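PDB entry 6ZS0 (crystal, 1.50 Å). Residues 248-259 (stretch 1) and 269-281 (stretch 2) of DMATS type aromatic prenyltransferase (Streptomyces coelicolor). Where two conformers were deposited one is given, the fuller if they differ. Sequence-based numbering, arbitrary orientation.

Stretch 1 (248-259) GLDGRPAQSCHS
Stretch 2 (269-281) SGFTLYIPVRDYV

Residues 254-259 and 270-275 form neighbouring antiparallel strands, their axes 4.6 Å apart at closest approach and their N-to-C directions at 167°. Both are extended, with phi/psi from -71/163 at Ala 254 and -134/153 at Gln 255 to -101/120 at Ser 259, and from -143/149 at Gly 270 to -112/124 at Ile 275. Gln 255 pairs with Tyr 274, Cys 257 with Thr 272 and Ser 259 with Gly 270 as hydrogen-bonded pairs (CA-CA 5.1, 5.0 and 4.6 Å); Ser 256-Leu 273 and His 258-Phe 271 are the non-hydrogen-bonded pairs between them.

Each hydrogen-bonded pair closes a reciprocal ring. Gln 255 N donates to Tyr 274 O (3.2 Å) and Tyr 274 N to Gln 255 O (2.8 Å); Cys 257 N donates to Thr 272 O (2.9 Å) and Thr 272 N to Cys 257 O (3.0 Å). At the far end Ser 259 N donates to Gly 270 O (2.9 Å), whereas Ser 259 O accepts from both Ser 269 N (2.8 Å) and, weakly, Gly 270 N (3.3 Å). CA-H groups supplement the carbonyls: Ser 256 CA lies 3.1 Å from Thr 272 O, and Phe 271 CA 3.3 Å from Cys 257 O.

On one face, Cys 257 (chi1 t) sets CB 3.6 Å from CE2 at the ring edge of Tyr 274 (m, chi2 -98°). Gly 270 shares this face; a CB there would lie a tight 3.0 Å from Ser 259 CB. On the other face, Ser 256 OG (chi1 p) and His 258 NE2 (chi1 m, chi2 -97°) share a 2.8 Å hydrogen bond, while His 258 CE1 approaches Phe 271 CD2 (chi1 t) to 3.5 Å in an oblique aromatic pair.

Before the first strand, the loop meets the 3-10 segment beginning at Val 277, where Asp 279 N donates to Pro 276 O (3.0 Å). Asp 279 (m, chi2 -4°) receives Arg 252 through a two-pronged salt bridge: Arg 252 NE donates to Asp 279 OD2 and Arg 252 NH1 to Asp 279 OD1, both at 2.9 Å. Arg 252 N also donates to Asp 279 OD2 (2.9 Å), so both carboxylate oxygens are satisfied. The arginine rotamer is p, t, p with chi4 -168°; Arg 278 CG covers one guanidinium face.

Tyr 280 (m, chi2 -61°) accepts from Gly 251 N at OH (2.8 Å). Water 1 lies 2.8 Å from Tyr 280 OH and donates to Arg 252 O (2.7 Å), bridging the stretches. Leu 249 (m, t) closes the apolar side, its CD1 3.9 Å from Ile 275 CD1 (m, m).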

ATOM      1  N   GLY A 248      -2.713  -0.173  24.133  1.00 27.90           N
ATOM      2  CA  GLY A 248      -2.740  -0.563  22.724  1.00 26.09           C
ATOM      3  C   GLY A 248      -3.073   0.635  21.868  1.00 24.80           C
ATOM      4  O   GLY A 248      -3.776   1.551  22.344  1.00 24.64           O
ATOM      5  N   LEU A 249      -2.576   0.647  20.657  1.00 23.65           N
ATOM      6  CA  LEU A 249      -2.883   1.715  19.687  1.00 23.03           C
ATOM      7  C   LEU A 249      -4.392   1.897  19.653  1.00 21.73           C
ATOM      8  O   LEU A 249      -5.117   0.897  19.559  1.00 21.40           O
ATOM      9  CB  LEU A 249      -2.339   1.316  18.319  1.00 23.17           C
ATOM     10  CG  LEU A 249      -0.828   1.218  18.234  1.00 24.06           C
ATOM     11  CD1 LEU A 249      -0.395   0.915  16.821  1.00 24.11           C
ATOM     12  CD2 LEU A 249      -0.145   2.476  18.754  1.00 24.73           C
ATOM     13  N   ASP A 250      -4.863   3.137  19.714  1.00 20.36           N
ATOM     14  CA  ASP A 250      -6.297   3.408  19.903  1.00 19.89           C
ATOM     15  C   ASP A 250      -6.932   4.089  18.692  1.00 18.92           C
ATOM     16  O   ASP A 250      -8.084   4.415  18.802  1.00 18.75           O
ATOM     17  CB  ASP A 250      -6.517   4.234  21.157  1.00 20.59           C
ATOM     18  CG  ASP A 250      -5.700   5.509  21.224  1.00 21.02           C
ATOM     19  OD1 ASP A 250      -5.819   6.181  22.278  1.00 22.15           O
ATOM     20  OD2 ASP A 250      -5.039   5.853  20.250  1.00 20.85           O
ATOM     21  N   GLY A 251      -6.236   4.166  17.570  1.00 18.00           N
ATOM     22  CA  GLY A 251      -6.829   4.637  16.304  1.00 17.61           C
ATOM     23  C   GLY A 251      -7.215   3.456  15.422  1.00 17.46           C
ATOM     24  O   GLY A 251      -7.640   2.405  15.944  1.00 16.94           O
ATOM     25  N   ARG A 252      -7.163   3.629  14.117  1.00 17.43           N
ATOM     26  CA  ARG A 252      -7.508   2.507  13.230  1.00 17.91           C
ATOM     27  C   ARG A 252      -6.456   1.416  13.426  1.00 18.13           C
ATOM     28  O   ARG A 252      -5.362   1.672  13.912  1.00 17.62           O
ATOM     29  CB  ARG A 252      -7.557   2.980  11.780  1.00 17.84           C
ATOM     30  CG  ARG A 252      -6.204   3.047  11.109  1.00 18.04           C
ATOM     31  CD  ARG A 252      -6.291   3.671   9.725  1.00 18.16           C
ATOM     32  NE  ARG A 252      -6.606   5.082   9.861  1.00 18.31           N
ATOM     33  CZ  ARG A 252      -6.972   5.883   8.864  1.00 18.55           C
ATOM     34  NH1 ARG A 252      -7.206   7.169   9.105  1.00 18.38           N
ATOM     35  NH2 ARG A 252      -7.084   5.399   7.636  1.00 18.88           N
ATOM     36  N   PRO A 253      -6.791   0.167  13.070  1.00 19.17           N
ATOM     37  CA  PRO A 253      -5.916  -0.963  13.362  1.00 19.66           C
ATOM     38  C   PRO A 253      -4.562  -0.884  12.631  1.00 19.26           C
ATOM     39  O   PRO A 253      -4.443  -0.360  11.523  1.00 19.34           O
ATOM     40  CB  PRO A 253      -6.747  -2.170  12.862  1.00 20.15           C
ATOM     41  CG  PRO A 253      -8.165  -1.689  12.793  1.00 20.87           C
ATOM     42  CD  PRO A 253      -8.035  -0.230  12.425  1.00 20.19           C
ATOM     43  N   ALA A 254      -3.521  -1.362  13.283  1.00 18.39           N
ATOM     44  CA  ALA A 254      -2.226  -1.657  12.684  1.00 18.10           C
ATOM     45  C   ALA A 254      -2.405  -2.895  11.803  1.00 17.75           C
ATOM     46  O   ALA A 254      -3.395  -3.623  11.974  1.00 16.80           O
ATOM     47  CB  ALA A 254      -1.135  -1.835  13.705  1.00 18.49           C
ATOM     48  N   GLN A 255      -1.463  -3.126  10.920  1.00 17.90           N
ATOM     49  CA  GLN A 255      -1.472  -4.319  10.045  1.00 18.57           C
ATOM     50  C   GLN A 255      -0.095  -4.928  10.058  1.00 18.45           C
ATOM     51  O   GLN A 255       0.917  -4.197  10.263  1.00 18.15           O
ATOM     52  CB  GLN A 255      -1.931  -3.990   8.619  1.00 19.34           C
ATOM     53  CG  GLN A 255      -3.369  -3.518   8.562  1.00 20.28           C
ATOM     54  CD  GLN A 255      -3.830  -3.316   7.140  1.00 21.48           C
ATOM     55  OE1 GLN A 255      -3.415  -4.032   6.223  1.00 22.14           O
ATOM     56  NE2 GLN A 255      -4.760  -2.393   6.972  1.00 23.18           N
ATOM     57  N   SER A 256      -0.040  -6.233   9.824  1.00 18.41           N
ATOM     58  CA  SER A 256       1.234  -6.911   9.518  1.00 18.73           C
ATOM     59  C   SER A 256       1.076  -7.633   8.187  1.00 18.95           C
ATOM     60  O   SER A 256      -0.060  -7.992   7.832  1.00 19.28           O
ATOM     61  CB  SER A 256       1.686  -7.846  10.629  1.00 18.99           C
ATOM     62  OG  SER A 256       0.730  -8.875  10.847  1.00 19.46           O
ATOM     63  N   CYS A 257       2.169  -7.841   7.504  1.00 19.81           N
ATOM     64  CA  CYS A 257       2.249  -8.606   6.247  0.74 20.37           C
ATOM     65  C   CYS A 257       3.256  -9.760   6.459  1.00 20.81           C
ATOM     66  O   CYS A 257       4.320  -9.477   7.049  1.00 20.78           O
ATOM     67  CB  CYS A 257       2.696  -7.665   5.133  0.74 20.81           C
ATOM     68  SG  CYS A 257       3.052  -8.480   3.565  0.74 22.84           S
ATOM     69  N   HIS A 258       2.936 -10.953   5.997  1.00 21.25           N
ATOM     70  CA  HIS A 258       3.796 -12.161   6.123  1.00 21.99           C
ATOM     71  C   HIS A 258       4.005 -12.708   4.730  1.00 22.65           C
ATOM     72  O   HIS A 258       2.979 -13.071   4.090  1.00 22.08           O
ATOM     73  CB  HIS A 258       3.127 -13.147   7.088  1.00 22.07           C
ATOM     74  CG  HIS A 258       2.762 -12.471   8.364  1.00 22.17           C
ATOM     75  ND1 HIS A 258       3.561 -12.542   9.479  1.00 22.12           N
ATOM     76  CD2 HIS A 258       1.735 -11.648   8.677  1.00 22.00           C
ATOM     77  CE1 HIS A 258       3.038 -11.805  10.433  1.00 22.14           C
ATOM     78  NE2 HIS A 258       1.902 -11.235   9.963  1.00 22.21           N
ATOM     79  N   SER A 259       5.260 -12.751   4.308  1.00 24.44           N
ATOM     80  CA  SER A 259       5.689 -13.032   2.922  1.00 26.10           C
ATOM     81  C   SER A 259       6.142 -14.485   2.862  1.00 27.34           C
ATOM     82  O   SER A 259       7.072 -14.831   3.616  1.00 26.30           O
ATOM     83  CB  SER A 259       6.792 -12.087   2.481  1.00 27.63           C
ATOM     84  OG  SER A 259       6.260 -10.777   2.256  1.00 30.95           O
ATOM     85  N   SER A 269       9.224 -15.841   5.097  1.00 29.84           N
ATOM     86  CA  SER A 269      10.619 -15.338   5.006  0.79 29.67           C
ATOM     87  C   SER A 269      10.647 -13.814   5.132  1.00 28.81           C
ATOM     88  O   SER A 269      11.739 -13.242   5.180  1.00 29.64           O
ATOM     89  CB  SER A 269      11.266 -15.785   3.731  0.79 29.92           C
ATOM     90  OG  SER A 269      10.530 -15.319   2.630  0.79 29.80           O
ATOM     91  N   GLY A 270       9.479 -13.171   5.178  1.00 27.27           N
ATOM     92  CA  GLY A 270       9.442 -11.704   5.273  1.00 26.28           C
ATOM     93  C   GLY A 270       8.316 -11.256   6.162  1.00 24.61           C
ATOM     94  O   GLY A 270       7.313 -11.998   6.276  1.00 24.34           O
ATOM     95  N   PHE A 271       8.515 -10.132   6.843  1.00 23.86           N
ATOM     96  CA  PHE A 271       7.528  -9.561   7.786  1.00 23.00           C
ATOM     97  C   PHE A 271       7.553  -8.039   7.706  1.00 22.09           C
ATOM     98  O   PHE A 271       8.637  -7.434   7.757  1.00 22.24           O
ATOM     99  CB  PHE A 271       7.828 -10.029   9.201  1.00 23.33           C
ATOM    100  CG  PHE A 271       7.081  -9.267  10.260  1.00 23.16           C
ATOM    101  CD1 PHE A 271       7.679  -8.221  10.939  1.00 23.38           C
ATOM    102  CD2 PHE A 271       5.762  -9.572  10.546  1.00 23.05           C
ATOM    103  CE1 PHE A 271       6.989  -7.526  11.923  1.00 23.86           C
ATOM    104  CE2 PHE A 271       5.075  -8.869  11.523  1.00 22.81           C
ATOM    105  CZ  PHE A 271       5.694  -7.854  12.221  1.00 23.15           C
ATOM    106  N   THR A 272       6.368  -7.414   7.629  1.00 20.73           N
ATOM    107  CA  THR A 272       6.270  -5.939   7.674  1.00 19.72           C
ATOM    108  C   THR A 272       5.234  -5.549   8.719  1.00 18.64           C
ATOM    109  O   THR A 272       4.149  -6.215   8.780  1.00 18.13           O
ATOM    110  CB  THR A 272       5.917  -5.340   6.305  1.00 19.60           C
ATOM    111  OG1 THR A 272       6.912  -5.751   5.360  1.00 20.58           O
ATOM    112  CG2 THR A 272       5.825  -3.827   6.359  1.00 19.53           C
ATOM    113  N   LEU A 273       5.557  -4.541   9.529  1.00 17.82           N
ATOM    114  CA  LEU A 273       4.579  -3.891  10.436  1.00 17.50           C
ATOM    115  C   LEU A 273       4.210  -2.502   9.928  1.00 16.91           C
ATOM    116  O   LEU A 273       5.119  -1.718   9.641  1.00 16.71           O
ATOM    117  CB  LEU A 273       5.160  -3.791  11.844  1.00 17.92           C
ATOM    118  CG  LEU A 273       4.219  -3.190  12.888  1.00 18.16           C
ATOM    119  CD1 LEU A 273       3.049  -4.102  13.159  1.00 18.32           C
ATOM    120  CD2 LEU A 273       4.956  -2.924  14.193  1.00 18.74           C
ATOM    121  N   TYR A 274       2.906  -2.254   9.780  1.00 16.50           N
ATOM    122  CA  TYR A 274       2.318  -0.989   9.270  1.00 16.74           C
ATOM    123  C   TYR A 274       1.625  -0.271  10.433  1.00 16.62           C
ATOM    124  O   TYR A 274       0.736  -0.865  11.101  1.00 16.10           O
ATOM    125  CB  TYR A 274       1.287  -1.261   8.173  1.00 17.07           C
ATOM    126  CG  TYR A 274       1.793  -2.038   6.978  1.00 17.82           C
ATOM    127  CD1 TYR A 274       2.186  -1.398   5.805  1.00 18.20           C
ATOM    128  CD2 TYR A 274       1.861  -3.420   7.016  1.00 18.18           C
ATOM    129  CE1 TYR A 274       2.664  -2.124   4.712  1.00 18.62           C
ATOM    130  CE2 TYR A 274       2.299  -4.157   5.927  1.00 18.49           C
ATOM    131  CZ  TYR A 274       2.730  -3.514   4.785  1.00 18.67           C
ATOM    132  OH  TYR A 274       3.206  -4.247   3.725  1.00 20.12           O
ATOM    133  N   ILE A 275       2.023   0.964  10.688  1.00 16.77           N
ATOM    134  CA  ILE A 275       1.379   1.834  11.699  1.00 17.01           C
ATOM    135  C   ILE A 275       0.682   2.993  10.984  1.00 16.50           C
ATOM    136  O   ILE A 275       1.328   3.755  10.272  1.00 16.04           O
ATOM    137  CB  ILE A 275       2.420   2.332  12.721  1.00 18.12           C
ATOM    138  CG1 ILE A 275       3.184   1.191  13.407  1.00 19.08           C
ATOM    139  CG2 ILE A 275       1.762   3.253  13.726  1.00 18.12           C
ATOM    140  CD1 ILE A 275       2.359   0.240  14.146  1.00 19.77           C
ATOM    141  N   PRO A 276      -0.635   3.185  11.207  1.00 16.10           N
ATOM    142  CA  PRO A 276      -1.383   4.306  10.620  1.00 15.95           C
ATOM    143  C   PRO A 276      -1.065   5.624  11.350  1.00 15.91           C
ATOM    144  O   PRO A 276      -1.903   6.167  12.084  1.00 15.65           O
ATOM    145  CB  PRO A 276      -2.834   3.854  10.775  1.00 15.98           C
ATOM    146  CG  PRO A 276      -2.825   3.014  12.008  1.00 16.19           C
ATOM    147  CD  PRO A 276      -1.495   2.292  11.989  1.00 16.14           C
ATOM    148  N   VAL A 277       0.122   6.149  11.059  1.00 15.95           N
ATOM    149  CA  VAL A 277       0.699   7.310  11.803  1.00 16.30           C
ATOM    150  C   VAL A 277      -0.251   8.513  11.717  1.00 16.23           C
ATOM    151  O   VAL A 277      -0.269   9.303  12.656  1.00 16.03           O
ATOM    152  CB  VAL A 277       2.104   7.652  11.287  1.00 16.77           C
ATOM    153  CG1 VAL A 277       2.110   8.053   9.851  1.00 16.76           C
ATOM    154  CG2 VAL A 277       2.771   8.739  12.119  1.00 17.23           C
ATOM    155  N   ARG A 278      -1.056   8.635  10.649  1.00 15.95           N
ATOM    156  CA  ARG A 278      -1.951   9.810  10.486  1.00 16.45           C
ATOM    157  C   ARG A 278      -2.931   9.906  11.638  1.00 16.18           C
ATOM    158  O   ARG A 278      -3.484  10.991  11.851  1.00 16.34           O
ATOM    159  CB  ARG A 278      -2.697   9.824   9.141  1.00 16.86           C
ATOM    160  CG  ARG A 278      -3.656   8.670   8.888  1.00 17.30           C
ATOM    161  CD  ARG A 278      -4.465   8.961   7.637  1.00 18.07           C
ATOM    162  NE  ARG A 278      -5.344  10.085   7.927  1.00 18.97           N
ATOM    163  CZ  ARG A 278      -5.924  10.899   7.025  1.00 19.98           C
ATOM    164  NH1 ARG A 278      -6.672  11.892   7.449  1.00 21.15           N
ATOM    165  NH2 ARG A 278      -5.760  10.715   5.743  1.00 20.31           N
ATOM    166  N   ASP A 279      -3.246   8.792  12.323  1.00 15.72           N
ATOM    167  CA  ASP A 279      -4.211   8.784  13.448  1.00 16.02           C
ATOM    168  C   ASP A 279      -3.535   9.189  14.760  1.00 16.26           C
ATOM    169  O   ASP A 279      -4.245   9.350  15.710  1.00 16.03           O
ATOM    170  CB  ASP A 279      -4.852   7.410  13.614  1.00 15.81           C
ATOM    171  CG  ASP A 279      -5.827   7.046  12.526  1.00 15.78           C
ATOM    172  OD1 ASP A 279      -6.095   7.899  11.652  1.00 15.66           O
ATOM    173  OD2 ASP A 279      -6.393   5.936  12.628  1.00 15.77           O
ATOM    174  N   TYR A 280      -2.221   9.414  14.771  1.00 16.78           N
ATOM    175  CA  TYR A 280      -1.439   9.511  16.045  1.00 17.63           C
ATOM    176  C   TYR A 280      -0.615  10.795  16.084  1.00 18.57           C
ATOM    177  O   TYR A 280       0.266  10.887  16.953  1.00 20.29           O
ATOM    178  CB  TYR A 280      -0.544   8.271  16.233  1.00 17.58           C
ATOM    179  CG  TYR A 280      -1.355   6.997  16.288  1.00 17.45           C
ATOM    180  CD1 TYR A 280      -2.299   6.803  17.267  1.00 17.55           C
ATOM    181  CD2 TYR A 280      -1.195   6.002  15.344  1.00 17.41           C
ATOM    182  CE1 TYR A 280      -3.096   5.675  17.301  1.00 17.54           C
ATOM    183  CE2 TYR A 280      -1.955   4.847  15.370  1.00 17.39           C
ATOM    184  CZ  TYR A 280      -2.908   4.674  16.361  1.00 17.45           C
ATOM    185  OH  TYR A 280      -3.722   3.575  16.390  1.00 17.38           O
ATOM    186  N   VAL A 281      -0.882  11.742  15.195  1.00 18.46           N
ATOM    187  CA  VAL A 281      -0.110  13.010  15.101  1.00 19.14           C
ATOM    188  C   VAL A 281      -1.070  14.194  15.082  1.00 20.05           C
ATOM    189  O   VAL A 281      -2.212  14.019  14.680  1.00 18.87           O
ATOM    190  CB  VAL A 281       0.755  13.029  13.840  1.00 18.94           C
ATOM    191  CG1 VAL A 281       1.825  11.970  13.895  1.00 19.18           C
ATOM    192  CG2 VAL A 281      -0.090  12.895  12.587  1.00 18.56           C
TER
HETATM  193  O   HOH W   1      -2.952   1.307  14.967  1.00 20.20           O